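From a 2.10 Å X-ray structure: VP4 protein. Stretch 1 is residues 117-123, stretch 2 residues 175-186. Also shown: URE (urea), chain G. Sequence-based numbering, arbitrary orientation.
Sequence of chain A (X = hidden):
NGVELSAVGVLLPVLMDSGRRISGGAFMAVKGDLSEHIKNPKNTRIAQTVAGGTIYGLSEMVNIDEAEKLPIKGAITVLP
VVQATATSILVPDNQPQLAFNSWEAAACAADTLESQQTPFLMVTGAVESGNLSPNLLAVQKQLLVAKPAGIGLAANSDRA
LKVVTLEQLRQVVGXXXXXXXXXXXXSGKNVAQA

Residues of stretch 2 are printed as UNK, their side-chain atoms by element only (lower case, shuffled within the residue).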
ATOM      1  N   GLN A 117      -5.501 -13.152  -6.428  1.00 38.01           N
ATOM      2  CA  GLN A 117      -4.064 -12.967  -6.592  1.00 32.60           C
ATOM      3  C   GLN A 117      -3.752 -11.478  -6.474  1.00 27.46           C
ATOM      4  O   GLN A 117      -4.473 -10.618  -7.003  1.00 27.19           O
ATOM      5  CB  GLN A 117      -3.587 -13.469  -7.961  1.00 33.38           C
ATOM      6  CG  GLN A 117      -3.737 -14.927  -8.230  1.00 41.55           C
ATOM      7  CD  GLN A 117      -2.595 -15.409  -9.087  1.00 47.86           C
ATOM      8  OE1 GLN A 117      -2.045 -14.642  -9.883  1.00 49.39           O
ATOM      9  NE2 GLN A 117      -2.192 -16.666  -8.896  1.00 50.75           N
ATOM     10  N   THR A 118      -2.665 -11.160  -5.822  1.00 22.11           N
ATOM     11  CA  THR A 118      -2.164  -9.760  -5.771  1.00 18.94           C
ATOM     12  C   THR A 118      -1.674  -9.420  -7.178  1.00 19.16           C
ATOM     13  O   THR A 118      -0.986 -10.259  -7.793  1.00 18.82           O
ATOM     14  CB  THR A 118      -0.961  -9.749  -4.814  1.00 17.82           C
ATOM     15  OG1 THR A 118      -1.426 -10.096  -3.501  1.00 16.83           O
ATOM     16  CG2 THR A 118      -0.219  -8.428  -4.804  1.00 13.53           C
ATOM     17  N   PRO A 119      -2.034  -8.228  -7.720  1.00 18.87           N
ATOM     18  CA  PRO A 119      -1.565  -7.836  -9.047  1.00 18.78           C
ATOM     19  C   PRO A 119      -0.052  -7.511  -9.030  1.00 18.78           C
ATOM     20  O   PRO A 119       0.495  -7.064  -8.004  1.00 18.44           O
ATOM     21  CB  PRO A 119      -2.355  -6.515  -9.345  1.00 19.96           C
ATOM     22  CG  PRO A 119      -2.736  -5.993  -8.077  1.00 20.30           C
ATOM     23  CD  PRO A 119      -2.957  -7.219  -7.145  1.00 18.38           C
ATOM     24  N   PHE A 120       0.606  -7.704 -10.158  1.00 18.55           N
ATOM     25  CA  PHE A 120       2.011  -7.379 -10.231  1.00 19.80           C
ATOM     26  C   PHE A 120       2.088  -5.919 -10.625  1.00 19.47           C
ATOM     27  O   PHE A 120       2.375  -5.602 -11.778  1.00 20.17           O
ATOM     28  CB  PHE A 120       2.672  -8.276 -11.252  1.00 19.90           C
ATOM     29  CG  PHE A 120       4.149  -8.100 -11.354  1.00 19.23           C
ATOM     30  CD1 PHE A 120       4.968  -8.391 -10.286  1.00 20.10           C
ATOM     31  CD2 PHE A 120       4.734  -7.662 -12.565  1.00 19.51           C
ATOM     32  CE1 PHE A 120       6.365  -8.208 -10.380  1.00 21.20           C
ATOM     33  CE2 PHE A 120       6.153  -7.478 -12.639  1.00 20.06           C
ATOM     34  CZ  PHE A 120       6.936  -7.785 -11.567  1.00 16.76           C
ATOM     35  N   LEU A 121       1.808  -5.039  -9.663  1.00 18.34           N
ATOM     36  CA  LEU A 121       1.719  -3.646  -9.940  1.00 19.40           C
ATOM     37  C   LEU A 121       1.621  -2.950  -8.602  1.00 20.44           C
ATOM     38  O   LEU A 121       0.864  -3.385  -7.728  1.00 24.05           O
ATOM     39  CB  LEU A 121       0.443  -3.366 -10.734  1.00 20.60           C
ATOM     40  CG  LEU A 121       0.229  -1.918 -11.205  1.00 21.84           C
ATOM     41  CD1 LEU A 121       1.135  -1.585 -12.334  1.00 21.44           C
ATOM     42  CD2 LEU A 121      -1.218  -1.625 -11.616  1.00 21.82           C
HETATM   43  N   MSE A 122       2.350  -1.871  -8.415  1.00 17.99           N
HETATM   44  CA  MSE A 122       2.258  -1.150  -7.150  1.00 16.00           C
HETATM   45  C   MSE A 122       1.346   0.031  -7.404  1.00 16.43           C
HETATM   46  O   MSE A 122       1.242   0.520  -8.559  1.00 16.20           O
HETATM   47  CB  MSE A 122       3.634  -0.641  -6.724  1.00 14.66           C
HETATM   48  CG  MSE A 122       4.617  -1.804  -6.470  1.00 16.09           C
HETATM   49 SE   MSE A 122       6.272  -0.997  -5.703  1.00 24.15          SE
HETATM   50  CE  MSE A 122       5.632  -1.105  -3.868  1.00 12.02           C
ATOM     51  N   VAL A 123       0.706   0.516  -6.352  1.00 15.68           N
ATOM     52  CA  VAL A 123      -0.219   1.621  -6.565  1.00 17.58           C
ATOM     53  C   VAL A 123       0.019   2.740  -5.541  1.00 16.28           C
ATOM     54  O   VAL A 123       0.203   2.452  -4.378  1.00 16.35           O
ATOM     55  CB  VAL A 123      -1.675   1.065  -6.490  1.00 19.53           C
ATOM     56  CG1 VAL A 123      -2.697   2.210  -6.460  1.00 20.98           C
ATOM     57  CG2 VAL A 123      -1.955   0.059  -7.696  1.00 20.07           C
ATOM     58  N   UNK A 175      -5.790  -7.163 -14.282  1.00 42.18           N
ATOM     59  CA  UNK A 175      -5.055  -8.058 -15.184  1.00 43.58           C
ATOM     60  C   UNK A 175      -3.574  -7.722 -15.215  1.00 40.53           C
ATOM     61  O   UNK A 175      -3.114  -7.110 -16.199  1.00 40.70           O
ATOM     62  o   UNK A 175      -5.092 -10.217 -16.989  1.00 57.86           O
ATOM     63  c   UNK A 175      -5.606  -7.885 -16.604  1.00 46.89           C
ATOM     64  c   UNK A 175      -5.373  -9.095 -17.497  1.00 53.49           C
ATOM     65  o   UNK A 175      -5.514  -8.923 -18.746  1.00 60.33           O
ATOM     66  N   UNK A 176      -2.846  -8.099 -14.149  1.00 35.89           N
ATOM     67  CA  UNK A 176      -1.397  -7.818 -14.002  1.00 31.40           C
ATOM     68  C   UNK A 176      -0.601  -9.058 -13.582  1.00 30.35           C
ATOM     69  O   UNK A 176      -0.256  -9.243 -12.394  1.00 27.91           O
ATOM     70  c   UNK A 176      -1.162  -6.605 -13.077  1.00 27.59           C
ATOM     71  c   UNK A 176      -1.644  -5.283 -13.726  1.00 28.91           C
ATOM     72  c   UNK A 176      -1.251  -3.549 -15.547  1.00 34.01           C
ATOM     73  n   UNK A 176      -2.661  -3.751 -16.015  1.00 35.24           N
ATOM     74  c   UNK A 176      -0.676  -4.783 -14.825  1.00 26.51           C
ATOM     75  N   UNK A 177      -0.338  -9.949 -14.564  1.00 31.48           N
ATOM     76  CA  UNK A 177       0.342 -11.212 -14.247  1.00 30.50           C
ATOM     77  C   UNK A 177       1.763 -10.921 -13.753  1.00 27.15           C
ATOM     78  O   UNK A 177       2.339  -9.878 -14.069  1.00 25.93           O
ATOM     79  c   UNK A 177       0.016 -10.981 -16.642  1.00 32.95           C
ATOM     80  c   UNK A 177      -0.588  -9.774 -16.013  1.00 33.21           C
ATOM     81  c   UNK A 177       0.348 -11.991 -15.595  1.00 31.62           C
ATOM     82  N   UNK A 178       2.300 -11.847 -12.982  1.00 26.02           N
ATOM     83  CA  UNK A 178       3.629 -11.724 -12.359  1.00 23.48           C
ATOM     84  C   UNK A 178       4.693 -12.007 -13.424  1.00 26.19           C
ATOM     85  O   UNK A 178       4.769 -13.151 -13.942  1.00 25.44           O
ATOM     86  c   UNK A 178       3.716 -12.697 -11.147  1.00 21.81           C
ATOM     87  c   UNK A 178       5.032 -11.304  -8.405  1.00 17.41           C
ATOM     88  c   UNK A 178       4.283  -9.973  -6.471  1.00 18.13           C
ATOM     89  c   UNK A 178       1.702 -11.698  -9.894  1.00 21.72           C
ATOM     90  n   UNK A 178       1.475 -10.969  -8.720  1.00 20.63           N
ATOM     91  c   UNK A 178       2.678 -10.741  -8.089  1.00 17.29           C
ATOM     92  c   UNK A 178       2.959 -10.046  -6.887  1.00 18.79           C
ATOM     93  c   UNK A 178       3.054 -12.014  -9.995  1.00 22.07           C
ATOM     94  c   UNK A 178       5.318 -10.586  -7.229  1.00 16.73           C
ATOM     95  c   UNK A 178       3.699 -11.381  -8.857  1.00 19.41           C
ATOM     96  N   UNK A 179       5.518 -11.012 -13.755  1.00 31.66           N
ATOM     97  CA  UNK A 179       6.585 -11.250 -14.746  1.00 34.31           C
ATOM     98  C   UNK A 179       7.821 -11.912 -14.085  1.00 31.93           C
ATOM     99  O   UNK A 179       8.714 -12.401 -14.760  1.00 32.53           O
ATOM    100  n   UNK A 179       4.151 -11.005 -19.845  1.00 69.99           N
ATOM    101  n   UNK A 179       2.366  -9.629 -19.434  1.00 73.54           N
ATOM    102  c   UNK A 179       5.452 -10.042 -17.502  1.00 54.94           C
ATOM    103  c   UNK A 179       5.844  -9.260 -16.263  1.00 45.67           C
ATOM    104  c   UNK A 179       3.558 -10.084 -19.094  1.00 68.15           C
ATOM    105  c   UNK A 179       6.979  -9.959 -15.482  1.00 37.45           C
ATOM    106  n   UNK A 179       4.145  -9.614 -17.999  1.00 63.75           N
ATOM    107  N   UNK A 180       7.871 -11.938 -12.765  1.00 28.88           N
ATOM    108  CA  UNK A 180       8.861 -12.785 -12.091  1.00 28.71           C
ATOM    109  C   UNK A 180       8.237 -13.341 -10.811  1.00 27.33           C
ATOM    110  O   UNK A 180       7.132 -12.962 -10.468  1.00 27.78           O
ATOM    111  n   UNK A 180      12.240  -8.032  -9.973  1.00 33.43           N
ATOM    112  c   UNK A 180       9.968 -10.817 -10.946  1.00 27.72           C
ATOM    113  c   UNK A 180      11.239  -9.991 -10.928  1.00 33.34           C
ATOM    114  c   UNK A 180      10.941  -8.664 -10.290  1.00 28.97           C
ATOM    115  c   UNK A 180      10.175 -12.025 -11.822  1.00 29.14           C
ATOM    116  N   UNK A 181       8.898 -14.302 -10.152  1.00 27.95           N
ATOM    117  CA  UNK A 181       8.161 -14.980  -9.074  1.00 28.14           C
ATOM    118  C   UNK A 181       7.914 -14.154  -7.810  1.00 25.87           C
ATOM    119  O   UNK A 181       6.967 -14.426  -7.068  1.00 26.70           O
ATOM    120  c   UNK A 181       9.051 -16.235  -8.753  1.00 29.54           C
ATOM    121  c   UNK A 181      10.017 -15.128 -10.642  1.00 29.84           C
ATOM    122  c   UNK A 181      10.361 -15.998  -9.438  1.00 31.18           C
ATOM    123  N   UNK A 182       8.743 -13.153  -7.577  1.00 24.60           N
ATOM    124  CA  UNK A 182       8.769 -12.473  -6.260  1.00 24.61           C
ATOM    125  C   UNK A 182       9.426 -11.106  -6.433  1.00 22.68           C
ATOM    126  O   UNK A 182      10.270 -10.955  -7.324  1.00 22.89           O
ATOM    127  c   UNK A 182      11.419 -15.489  -3.944  1.00 48.09           C
ATOM    128  c   UNK A 182       9.608 -13.312  -5.305  1.00 25.25           C
ATOM    129  c   UNK A 182       9.830 -12.802  -3.885  1.00 32.78           C
ATOM    130 se   UNK A 182      11.439 -13.729  -3.091  1.00 54.35          SE
ATOM    131  N   UNK A 183       9.008 -10.136  -5.615  1.00 19.91           N
ATOM    132  CA  UNK A 183       9.659  -8.854  -5.533  1.00 20.50           C
ATOM    133  C   UNK A 183      10.137  -8.724  -4.116  1.00 20.11           C
ATOM    134  O   UNK A 183       9.484  -9.203  -3.149  1.00 18.16           O
ATOM    135  c   UNK A 183       8.568  -7.554  -7.482  1.00 26.58           C
ATOM    136  c   UNK A 183       7.323  -7.613  -5.285  1.00 17.81           C
ATOM    137  c   UNK A 183       8.729  -7.598  -5.949  1.00 20.67           C
ATOM    138  N   UNK A 184      11.290  -8.097  -3.948  1.00 20.41           N
ATOM    139  CA  UNK A 184      11.717  -7.855  -2.586  1.00 22.17           C
ATOM    140  C   UNK A 184      11.954  -6.341  -2.356  1.00 22.19           C
ATOM    141  O   UNK A 184      12.188  -5.594  -3.319  1.00 22.56           O
ATOM    142  c   UNK A 184      12.935  -8.672  -2.266  1.00 24.83           C
ATOM    143  o   UNK A 184      14.014  -8.153  -3.043  1.00 29.69           O
ATOM    144  c   UNK A 184      12.723 -10.150  -2.663  1.00 25.97           C
ATOM    145  N   UNK A 185      11.911  -5.908  -1.097  1.00 22.15           N
ATOM    146  CA  UNK A 185      12.045  -4.481  -0.759  1.00 23.25           C
ATOM    147  C   UNK A 185      12.926  -4.355   0.453  1.00 27.85           C
ATOM    148  O   UNK A 185      13.044  -5.330   1.207  1.00 29.46           O
ATOM    149  c   UNK A 185       9.683  -3.199  -2.650  1.00 19.81           C
ATOM    150  c   UNK A 185       7.815  -4.429  -3.621  1.00 16.76           C
ATOM    151  c   UNK A 185       7.804  -5.290  -2.495  1.00 15.60           C
ATOM    152  c   UNK A 185      10.687  -3.894  -0.447  1.00 20.34           C
ATOM    153  c   UNK A 185       8.747  -3.390  -3.707  1.00 21.57           C
ATOM    154  c   UNK A 185       8.775  -5.120  -1.455  1.00 15.83           C
ATOM    155  c   UNK A 185       9.696  -4.076  -1.525  1.00 19.71           C
ATOM    156  N   UNK A 186      13.566  -3.184   0.641  1.00 29.86           N
ATOM    157  CA  UNK A 186      14.338  -2.870   1.847  1.00 35.53           C
ATOM    158  C   UNK A 186      13.367  -2.566   2.990  1.00 36.11           C
ATOM    159  O   UNK A 186      12.221  -2.104   2.767  1.00 32.15           O
ATOM    160  o   UNK A 186      16.426  -1.939   0.984  1.00 46.89           O
ATOM    161  c   UNK A 186      15.218  -1.606   1.647  1.00 36.85           C
TER
HETATM  162  C   URE G 105      -3.474 -10.746 -11.625  1.00 53.58           C
HETATM  163  O   URE G 105      -3.752  -9.553 -11.787  1.00 53.22           O
HETATM  164  N1  URE G 105      -4.382 -11.671 -11.922  1.00 53.89           N
HETATM  165  N2  URE G 105      -2.294 -11.177 -11.139  1.00 52.84           N

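Position 175 carries two carbons, the second bearing two oxygens; its CA-to-CB bond points away from stretch 1. Elements alone fit a carboxylate: D175.

Position 176 has four carbons in an unbranched row ending in nitrogen. Its CB starts toward stretch 1 and lies 3.9 Å from P119 CB, and the next carbon comes within 4.1 Å of L121 CB, but the chain then leads away. This is K176, whose NZ makes a weak bond of 3.4 Å to D175 O. The backbone does the joining: F120 N donates to K176 O at 2.8 Å. Urea binds the backbone of the same residue, its O accepting from K176 N at 2.9 Å and its N2 giving a weak bond to K176 O at 3.1 Å.

At 177, three carbons close a ring onto the backbone nitrogen. The CA-to-CB bond points away; the contribution is backbone, with O 3.3 Å from F120 CB. This is P177.

Position 178 holds one carbon followed by fused five- and six-membered rings with eight carbons and one nitrogen. The ring nitrogen reaches T118 O, and F120 CB sits over the face of the five-membered ring, 3.8 Å from its centroid. This is the indole of W178. NE1 donates to T118 O at 2.7 Å, almost straight at 176°, while F120 CD1 approaches CE3 at 3.5 Å. The two aromatic rings meet obliquely, planes at 52°.

Position 179 shows three carbons, a nitrogen, and a carbon carrying two more nitrogens. Its CB lies 3.9 Å from F120 CE2, but the end of the side chain leads away: R179. R179 N lies over one face of the F120 ring, 3.6 Å from F120 CD2.

At 180, four carbons in a row again end in nitrogen; the last carbon lies at the edge of the phenylalanine ring, 4.3 Å from F120 CZ, giving K180.

Position 181, three carbons closed onto the backbone nitrogen, is P181. Position 182, two carbons, selenium and a final carbon, is selenomethionine M182. Neither touches stretch 1.

Position 183 has one carbon bearing two more, one meeting the ring edge 3.7 Å from F120 CE1: V183.

Position 184, one carbon carrying an oxygen and a carbon, is out of reach: T184. Position 185, a carbon and a six-carbon ring, comes within 3.9 Å of M122 CE: F185, through CE1. Position 186, one carbon and one oxygen, is S186, also out of reach.

F120 is the main anchor, packed against W178, and two hydrogen bonds tie the stretches together, satisfying F120 N and the O of T118, two residues earlier.

Stretch 2 175-186: DKPWRKPMVTFS
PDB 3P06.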